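PDB 4XJ6: VC0179-like protein from Escherichia coli, which probably makes the cyclic dinucleotide cGAMP from GTP and ATP, as a bacterial homologue of the metazoan cyclic GMP-AMP synthase. Local coordinates for residues M138-S143 / K240-L245; I325-P330 / G368-L373. All blocks are in the same frame, centred on the assembly; numbering follows the deposited sequence.

Contact 1. Residues M138-S143 / K240-L245; sequences MTVFES and KVNLAL. With GH3 (3'-deoxy-guanosine-5'-triphosphate), chain E.
At the edge of the nucleotidyltransferase core, the loop that follows strand 128-138 takes up the side chain of Lys240, which precedes the short strand 242-244. The Lys240 chain runs antiparallel alongside the Val140 side chain, its CD lying 3.7 Å from Val140 CG1. A bend at chi2 (-88°) turns CD off the line of the chain, and the extended remainder carries NZ to the loop backbone. There NZ donates to Val140 O over 3.3 Å, approaching from about 40° above the carbonyl plane. The same ammonium forms a salt bridge with the solvent-exposed Glu142, NZ to OE2 3.2 Å, weak as a hydrogen bond. Asn242, which is buried, completes the contact: its ND2 is 3.9 Å from Val140 CG1 and gives a weak bond to Lys240 O. One residue on, Leu243 belongs to a nucleotide pocket, where its CD2 packs 3.7 Å from C2 of the guanine of GH3. The backbone of Asn242 bonds to Ala196 of strand 188-198 and that of Leu243 to Ser253, placing strand 242-244 between 188-198 and 252-254, while Met138 pairs with Ile197 and rests its side chain on Leu152 of helix 149-166.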
ATOM      1  N   MET A 138     -22.165   4.629  -6.477  1.00 24.51           N
ATOM      2  CA  MET A 138     -22.917   5.858  -6.662  1.00 25.05           C
ATOM      3  C   MET A 138     -23.016   6.203  -8.135  1.00 30.85           C
ATOM      4  O   MET A 138     -22.354   5.590  -8.969  1.00 29.60           O
ATOM      5  CB  MET A 138     -22.255   7.013  -5.908  1.00 24.50           C
ATOM      6  CG  MET A 138     -20.944   7.462  -6.534  1.00 24.34           C
ATOM      7  SD  MET A 138     -20.114   8.762  -5.605  1.00 24.68           S
ATOM      8  CE  MET A 138     -19.685   7.885  -4.104  1.00 22.85           C
ATOM      9  N   THR A 139     -23.846   7.188  -8.454  1.00 30.22           N
ATOM     10  CA  THR A 139     -23.845   7.752  -9.796  1.00 31.47           C
ATOM     11  C   THR A 139     -22.490   8.413 -10.039  1.00 34.94           C
ATOM     12  O   THR A 139     -22.056   9.268  -9.263  1.00 35.19           O
ATOM     13  CB  THR A 139     -24.969   8.787 -10.004  1.00 30.30           C
ATOM     14  OG1 THR A 139     -26.242   8.158  -9.817  1.00 30.12           O
ATOM     15  CG2 THR A 139     -24.899   9.365 -11.403  1.00 29.93           C
ATOM     16  N   VAL A 140     -21.814   8.003 -11.105  1.00 34.15           N
ATOM     17  CA  VAL A 140     -20.550   8.622 -11.485  1.00 31.56           C
ATOM     18  C   VAL A 140     -20.665   9.246 -12.869  1.00 33.40           C
ATOM     19  O   VAL A 140     -20.713   8.549 -13.883  1.00 40.24           O
ATOM     20  CB  VAL A 140     -19.384   7.612 -11.467  1.00 30.05           C
ATOM     21  CG1 VAL A 140     -18.114   8.245 -12.038  1.00 28.34           C
ATOM     22  CG2 VAL A 140     -19.150   7.102 -10.050  1.00 25.77           C
ATOM     23  N   PHE A 141     -20.713  10.572 -12.901  1.00 31.40           N
ATOM     24  CA  PHE A 141     -20.826  11.297 -14.156  1.00 32.57           C
ATOM     25  C   PHE A 141     -19.491  11.305 -14.894  1.00 35.16           C
ATOM     26  O   PHE A 141     -18.481  10.826 -14.374  1.00 30.70           O
ATOM     27  CB  PHE A 141     -21.305  12.724 -13.905  1.00 32.16           C
ATOM     28  CG  PHE A 141     -22.602  12.804 -13.150  1.00 35.91           C
ATOM     29  CD1 PHE A 141     -23.797  12.447 -13.755  1.00 34.84           C
ATOM     30  CD2 PHE A 141     -22.629  13.251 -11.839  1.00 37.21           C
ATOM     31  CE1 PHE A 141     -24.992  12.526 -13.063  1.00 32.69           C
ATOM     32  CE2 PHE A 141     -23.820  13.332 -11.142  1.00 37.72           C
ATOM     33  CZ  PHE A 141     -25.003  12.970 -11.754  1.00 31.72           C
ATOM     34  N   GLU A 142     -19.493  11.849 -16.107  1.00 33.40           N
ATOM     35  CA  GLU A 142     -18.284  11.910 -16.923  1.00 34.00           C
ATOM     36  C   GLU A 142     -17.244  12.822 -16.286  1.00 33.54           C
ATOM     37  O   GLU A 142     -16.041  12.631 -16.457  1.00 42.01           O
ATOM     38  CB  GLU A 142     -18.616  12.399 -18.337  1.00 36.76           C
ATOM     39  CG  GLU A 142     -19.579  11.507 -19.100  1.00 42.33           C
ATOM     40  CD  GLU A 142     -19.013  10.126 -19.336  1.00 45.49           C
ATOM     41  OE1 GLU A 142     -17.807  10.024 -19.646  1.00 47.10           O
ATOM     42  OE2 GLU A 142     -19.771   9.142 -19.206  1.00 45.46           O
ATOM     43  N   SER A 143     -17.723  13.814 -15.544  1.00 37.56           N
ATOM     44  CA  SER A 143     -16.850  14.800 -14.919  1.00 37.54           C
ATOM     45  C   SER A 143     -16.359  14.378 -13.535  1.00 34.88           C
ATOM     46  O   SER A 143     -15.191  14.583 -13.200  1.00 31.17           O
ATOM     47  CB  SER A 143     -17.569  16.145 -14.815  1.00 34.48           C
ATOM     48  OG  SER A 143     -18.711  16.042 -13.986  1.00 33.78           O
ATOM     49  N   LYS A 240     -13.677   4.544 -14.293  1.00 31.46           N
ATOM     50  CA  LYS A 240     -14.654   5.197 -13.436  1.00 33.88           C
ATOM     51  C   LYS A 240     -14.362   4.959 -11.959  1.00 29.66           C
ATOM     52  O   LYS A 240     -15.132   5.376 -11.092  1.00 24.79           O
ATOM     53  CB  LYS A 240     -16.060   4.709 -13.774  1.00 39.27           C
ATOM     54  CG  LYS A 240     -16.546   5.083 -15.163  1.00 41.77           C
ATOM     55  CD  LYS A 240     -17.226   6.440 -15.171  1.00 44.96           C
ATOM     56  CE  LYS A 240     -17.949   6.686 -16.485  1.00 53.50           C
ATOM     57  NZ  LYS A 240     -18.777   7.925 -16.441  1.00 58.36           N
ATOM     58  N   VAL A 241     -13.255   4.276 -11.677  1.00 26.62           N
ATOM     59  CA  VAL A 241     -12.819   4.070 -10.301  1.00 26.00           C
ATOM     60  C   VAL A 241     -12.095   5.316  -9.808  1.00 25.80           C
ATOM     61  O   VAL A 241     -10.906   5.500 -10.065  1.00 25.24           O
ATOM     62  CB  VAL A 241     -11.896   2.839 -10.164  1.00 29.03           C
ATOM     63  CG1 VAL A 241     -11.493   2.641  -8.708  1.00 21.66           C
ATOM     64  CG2 VAL A 241     -12.581   1.593 -10.701  1.00 28.39           C
ATOM     65  N   ASN A 242     -12.826   6.173  -9.103  1.00 26.66           N
ATOM     66  CA  ASN A 242     -12.294   7.458  -8.662  1.00 26.10           C
ATOM     67  C   ASN A 242     -11.732   7.436  -7.242  1.00 27.76           C
ATOM     68  O   ASN A 242     -12.424   7.070  -6.292  1.00 26.06           O
ATOM     69  CB  ASN A 242     -13.377   8.531  -8.771  1.00 27.20           C
ATOM     70  CG  ASN A 242     -13.611   8.981 -10.201  1.00 27.50           C
ATOM     71  OD1 ASN A 242     -13.096  10.014 -10.628  1.00 27.35           O
ATOM     72  ND2 ASN A 242     -14.378   8.200 -10.953  1.00 25.32           N
ATOM     73  N   LEU A 243     -10.471   7.835  -7.107  1.00 21.86           N
ATOM     74  CA  LEU A 243      -9.830   7.943  -5.802  1.00 21.16           C
ATOM     75  C   LEU A 243     -10.025   9.341  -5.223  1.00 27.54           C
ATOM     76  O   LEU A 243      -9.741  10.341  -5.884  1.00 26.09           O
ATOM     77  CB  LEU A 243      -8.339   7.621  -5.907  1.00 22.76           C
ATOM     78  CG  LEU A 243      -7.514   7.667  -4.621  1.00 21.87           C
ATOM     79  CD1 LEU A 243      -8.047   6.645  -3.627  1.00 19.58           C
ATOM     80  CD2 LEU A 243      -6.036   7.433  -4.920  1.00 21.53           C
ATOM     81  N   ALA A 244     -10.515   9.410  -3.989  1.00 24.33           N
ATOM     82  CA  ALA A 244     -10.693  10.692  -3.321  1.00 28.49           C
ATOM     83  C   ALA A 244      -9.370  11.169  -2.725  1.00 28.75           C
ATOM     84  O   ALA A 244      -8.755  10.472  -1.919  1.00 27.11           O
ATOM     85  CB  ALA A 244     -11.761  10.590  -2.244  1.00 21.38           C
ATOM     86  N   LEU A 245      -8.936  12.358  -3.134  1.00 29.56           N
ATOM     87  CA  LEU A 245      -7.651  12.901  -2.702  1.00 30.63           C
ATOM     88  C   LEU A 245      -7.797  13.806  -1.481  1.00 30.93           C
ATOM     89  O   LEU A 245      -8.798  14.503  -1.323  1.00 28.71           O
ATOM     90  CB  LEU A 245      -6.988  13.662  -3.849  1.00 31.03           C
ATOM     91  CG  LEU A 245      -6.756  12.839  -5.117  1.00 30.95           C
ATOM     92  CD1 LEU A 245      -6.188  13.705  -6.224  1.00 29.87           C
ATOM     93  CD2 LEU A 245      -5.831  11.672  -4.825  1.00 32.32           C
TER
HETATM   94  O3A GH3 E 504       2.226   6.833   1.372  1.00 51.52           O
HETATM   95  PA  GH3 E 504       1.348   7.393   0.146  1.00 70.09           P
HETATM   96  O1A GH3 E 504       2.138   7.235  -1.131  1.00 73.91           O
HETATM   97  O2A GH3 E 504       0.921   8.828   0.357  1.00 65.84           O
HETATM   98  O5' GH3 E 504       0.078   6.405   0.100  1.00 39.60           O
HETATM   99  C5' GH3 E 504       0.145   5.128   0.694  1.00 37.03           C
HETATM  100  C4' GH3 E 504      -1.095   4.336   0.310  1.00 32.36           C
HETATM  101  O4' GH3 E 504      -1.899   5.110  -0.553  1.00 37.56           O
HETATM  102  C3' GH3 E 504      -0.798   3.048  -0.440  1.00 26.57           C
HETATM  103  C2' GH3 E 504      -1.984   2.905  -1.382  1.00 27.19           C
HETATM  104  O2' GH3 E 504      -2.958   2.060  -0.815  1.00 25.68           O
HETATM  105  C1' GH3 E 504      -2.556   4.306  -1.517  1.00 32.32           C
HETATM  106  N9  GH3 E 504      -2.180   4.852  -2.829  1.00 24.39           N
HETATM  107  C8  GH3 E 504      -1.063   5.618  -3.043  1.00 18.49           C
HETATM  108  N7  GH3 E 504      -1.026   5.960  -4.346  1.00 24.16           N
HETATM  109  C5  GH3 E 504      -2.108   5.433  -4.961  1.00 23.93           C
HETATM  110  C6  GH3 E 504      -2.534   5.493  -6.279  1.00 24.93           C
HETATM  111  O6  GH3 E 504      -1.870   6.113  -7.109  1.00 23.11           O
HETATM  112  N1  GH3 E 504      -3.696   4.854  -6.651  1.00 25.00           N
HETATM  113  C2  GH3 E 504      -4.426   4.162  -5.708  1.00 22.22           C
HETATM  114  N2  GH3 E 504      -5.550   3.549  -6.080  1.00 20.21           N
HETATM  115  N3  GH3 E 504      -3.995   4.108  -4.394  1.00 24.16           N
HETATM  116  C4  GH3 E 504      -2.852   4.733  -4.022  1.00 20.95           C

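Contact 2. Residues I325-P330 / G368-L373; sequences IARLLP and GLYGIL
Tyr370, Ala326 and Arg327 carry this packing of helix 318-335 against helix 357-377, both in the helical C-terminal domain of the cyclic GMP-AMP synthase family. The axes of segments 325-330 and 368-373 approach to 7.9 Å and run 165° apart, close to antiparallel. Tyr370 contributes a ring face: with CG anti to the backbone N (chi1 -174°), the ring lies beside Arg327. Arg327 CB sits over the ring centre in a CH-pi contact, 3.8 Å from the centroid. Beyond CB, bends at chi2 and chi3 take the arginine chain across the same ring, bringing NE to 3.1 Å from Tyr370 CE2. The guanidinium plane is tilted 48° from that of the ring, and NE is not hydrogen-bonded to the hydroxyl. On the buried side, Ala326 points its CB at the other helix, 3.7 Å from Leu369 CG, 3.8 Å from Leu373 CD1 and, at the tyrosine ring's edge, 4.1 Å from Tyr370 CD1. Its small side chain lets the backbones approach, the CA atoms of Ala326 and Tyr370 being 4.9 Å apart. A water links the two backbones, donating to Ala326 O (2.6 Å) and accepting from Tyr370 N. Leu369 continues onto Met282 and Trp285 of helix 274-289. Apolar and CH-pi contacts thus join these segments without a direct hydrogen bond, implying that close fit around Ala326 matters more than directed bonds.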
ATOM      1  N   ILE A 325      19.687  -8.210 -11.405  1.00 21.52           N
ATOM      2  CA  ILE A 325      18.790  -7.131 -11.011  1.00 22.16           C
ATOM      3  C   ILE A 325      19.545  -5.969 -10.372  1.00 24.52           C
ATOM      4  O   ILE A 325      19.323  -4.810 -10.724  1.00 23.88           O
ATOM      5  CB  ILE A 325      17.712  -7.648 -10.040  1.00 22.51           C
ATOM      6  CG1 ILE A 325      16.725  -8.547 -10.784  1.00 25.63           C
ATOM      7  CG2 ILE A 325      16.972  -6.495  -9.375  1.00 18.40           C
ATOM      8  CD1 ILE A 325      15.727  -9.215  -9.879  1.00 30.38           C
ATOM      9  N   ALA A 326      20.440  -6.288  -9.442  1.00 23.47           N
ATOM     10  CA  ALA A 326      21.214  -5.279  -8.724  1.00 23.32           C
ATOM     11  C   ALA A 326      22.067  -4.444  -9.674  1.00 27.02           C
ATOM     12  O   ALA A 326      22.164  -3.227  -9.532  1.00 26.65           O
ATOM     13  CB  ALA A 326      22.092  -5.938  -7.671  1.00 19.41           C
ATOM     14  N   ARG A 327      22.679  -5.109 -10.649  1.00 21.21           N
ATOM     15  CA  ARG A 327      23.540  -4.443 -11.620  1.00 31.90           C
ATOM     16  C   ARG A 327      22.779  -3.424 -12.470  1.00 30.89           C
ATOM     17  O   ARG A 327      23.272  -2.324 -12.728  1.00 27.46           O
ATOM     18  CB  ARG A 327      24.209  -5.478 -12.530  1.00 29.24           C
ATOM     19  CG  ARG A 327      24.827  -4.903 -13.798  1.00 38.39           C
ATOM     20  CD  ARG A 327      26.152  -4.213 -13.526  1.00 45.47           C
ATOM     21  NE  ARG A 327      27.274  -5.138 -13.644  1.00 48.90           N
ATOM     22  CZ  ARG A 327      28.363  -4.908 -14.368  1.00 51.55           C
ATOM     23  NH1 ARG A 327      28.487  -3.775 -15.045  1.00 52.30           N
ATOM     24  NH2 ARG A 327      29.332  -5.812 -14.413  1.00 50.88           N
ATOM     25  N   LEU A 328      21.574  -3.792 -12.890  1.00 29.88           N
ATOM     26  CA  LEU A 328      20.822  -3.004 -13.862  1.00 27.92           C
ATOM     27  C   LEU A 328      19.800  -2.063 -13.228  1.00 29.32           C
ATOM     28  O   LEU A 328      19.298  -1.152 -13.888  1.00 29.64           O
ATOM     29  CB  LEU A 328      20.115  -3.937 -14.846  1.00 26.79           C
ATOM     30  CG  LEU A 328      21.030  -4.679 -15.819  1.00 31.25           C
ATOM     31  CD1 LEU A 328      20.231  -5.598 -16.729  1.00 29.75           C
ATOM     32  CD2 LEU A 328      21.836  -3.682 -16.636  1.00 36.94           C
ATOM     33  N   LEU A 329      19.495  -2.284 -11.953  1.00 29.24           N
ATOM     34  CA  LEU A 329      18.492  -1.481 -11.254  1.00 29.41           C
ATOM     35  C   LEU A 329      18.760   0.033 -11.285  1.00 28.86           C
ATOM     36  O   LEU A 329      17.831   0.806 -11.512  1.00 26.92           O
ATOM     37  CB  LEU A 329      18.357  -1.942  -9.800  1.00 29.95           C
ATOM     38  CG  LEU A 329      17.154  -1.363  -9.058  1.00 34.10           C
ATOM     39  CD1 LEU A 329      15.859  -1.984  -9.569  1.00 29.64           C
ATOM     40  CD2 LEU A 329      17.300  -1.548  -7.556  1.00 35.54           C
ATOM     41  N   PRO A 330      20.018   0.468 -11.057  1.00 27.60           N
ATOM     42  CA  PRO A 330      20.229   1.921 -11.094  1.00 27.17           C
ATOM     43  C   PRO A 330      19.990   2.532 -12.475  1.00 32.45           C
ATOM     44  O   PRO A 330      19.585   3.692 -12.572  1.00 33.17           O
ATOM     45  CB  PRO A 330      21.699   2.073 -10.689  1.00 23.20           C
ATOM     46  CG  PRO A 330      22.026   0.830  -9.959  1.00 24.03           C
ATOM     47  CD  PRO A 330      21.239  -0.239 -10.628  1.00 26.02           C
ATOM     48  N   GLY A 368      25.027   0.756  -4.764  1.00 22.41           N
ATOM     49  CA  GLY A 368      25.798   0.083  -3.735  1.00 21.70           C
ATOM     50  C   GLY A 368      25.474  -1.394  -3.598  1.00 26.29           C
ATOM     51  O   GLY A 368      26.298  -2.172  -3.116  1.00 30.45           O
ATOM     52  N   LEU A 369      24.275  -1.779  -4.024  1.00 25.09           N
ATOM     53  CA  LEU A 369      23.801  -3.151  -3.854  1.00 26.93           C
ATOM     54  C   LEU A 369      24.638  -4.192  -4.596  1.00 28.09           C
ATOM     55  O   LEU A 369      25.005  -5.215  -4.019  1.00 27.99           O
ATOM     56  CB  LEU A 369      22.344  -3.268  -4.305  1.00 19.91           C
ATOM     57  CG  LEU A 369      21.751  -4.677  -4.214  1.00 21.06           C
ATOM     58  CD1 LEU A 369      21.887  -5.239  -2.800  1.00 19.48           C
ATOM     59  CD2 LEU A 369      20.298  -4.696  -4.667  1.00 17.70           C
ATOM     60  N   TYR A 370      24.920  -3.936  -5.870  1.00 26.87           N
ATOM     61  CA  TYR A 370      25.639  -4.892  -6.710  1.00 25.21           C
ATOM     62  C   TYR A 370      27.008  -5.242  -6.136  1.00 26.92           C
ATOM     63  O   TYR A 370      27.463  -6.381  -6.243  1.00 29.91           O
ATOM     64  CB  TYR A 370      25.791  -4.339  -8.130  1.00 22.11           C
ATOM     65  CG  TYR A 370      26.387  -5.319  -9.118  1.00 42.24           C
ATOM     66  CD1 TYR A 370      25.821  -6.572  -9.313  1.00 36.65           C
ATOM     67  CD2 TYR A 370      27.503  -4.981  -9.870  1.00 45.10           C
ATOM     68  CE1 TYR A 370      26.358  -7.467 -10.218  1.00 34.14           C
ATOM     69  CE2 TYR A 370      28.046  -5.867 -10.780  1.00 44.75           C
ATOM     70  CZ  TYR A 370      27.468  -7.110 -10.951  1.00 39.02           C
ATOM     71  OH  TYR A 370      28.008  -7.999 -11.854  1.00 44.19           O
ATOM     72  N   GLY A 371      27.655  -4.261  -5.516  1.00 22.87           N
ATOM     73  CA  GLY A 371      28.960  -4.471  -4.918  1.00 30.83           C
ATOM     74  C   GLY A 371      28.903  -5.368  -3.701  1.00 31.46           C
ATOM     75  O   GLY A 371      29.809  -6.160  -3.453  1.00 25.02           O
ATOM     76  N   ILE A 372      27.822  -5.238  -2.942  1.00 30.41           N
ATOM     77  CA  ILE A 372      27.621  -6.033  -1.741  1.00 27.90           C
ATOM     78  C   ILE A 372      27.425  -7.513  -2.079  1.00 26.73           C
ATOM     79  O   ILE A 372      28.010  -8.391  -1.441  1.00 24.15           O
ATOM     80  CB  ILE A 372      26.410  -5.520  -0.938  1.00 25.50           C
ATOM     81  CG1 ILE A 372      26.717  -4.145  -0.338  1.00 21.80           C
ATOM     82  CG2 ILE A 372      26.015  -6.521   0.137  1.00 21.34           C
ATOM     83  CD1 ILE A 372      25.515  -3.473   0.283  1.00 26.81           C
ATOM     84  N   LEU A 373      26.616  -7.778  -3.100  1.00 21.64           N
ATOM     85  CA  LEU A 373      26.306  -9.144  -3.514  1.00 24.00           C
ATOM     86  C   LEU A 373      27.529  -9.879  -4.062  1.00 27.19           C
ATOM     87  O   LEU A 373      27.607 -11.108  -3.996  1.00 23.33           O
ATOM     88  CB  LEU A 373      25.195  -9.142  -4.566  1.00 26.04           C
ATOM     89  CG  LEU A 373      23.842  -8.588  -4.120  1.00 28.74           C
ATOM     90  CD1 LEU A 373      22.811  -8.751  -5.224  1.00 19.51           C
ATOM     91  CD2 LEU A 373      23.374  -9.265  -2.837  1.00 19.61           C
TER
HETATM   92  O   HOH W   1      23.644  -1.917  -7.902  1.00 17.33           O

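In the fold
Contact 1 and contact 2 lie on opposite sides of the chain's centre, their own centres 42 Å apart and their nearest atoms about 24 Å apart, so they do not touch. They also follow one another along the chain: the first closes on the nucleotidyltransferase sheet, strand 242-244 pairing with 188-198, before the second opens in the helical C-terminal domain. Segment 240-245 reaches a nucleotide through Leu243, which does not itself touch 138-143; that GH3 is also bonded to Tyr195, Ser255 and Asp131. Asp131 and Asp129 bind both magnesium ions, Asp191 joining at one. Contact 2 is remote from this nucleotide, Leu329 CD1 lying 18.6 Å from GH3 O1A.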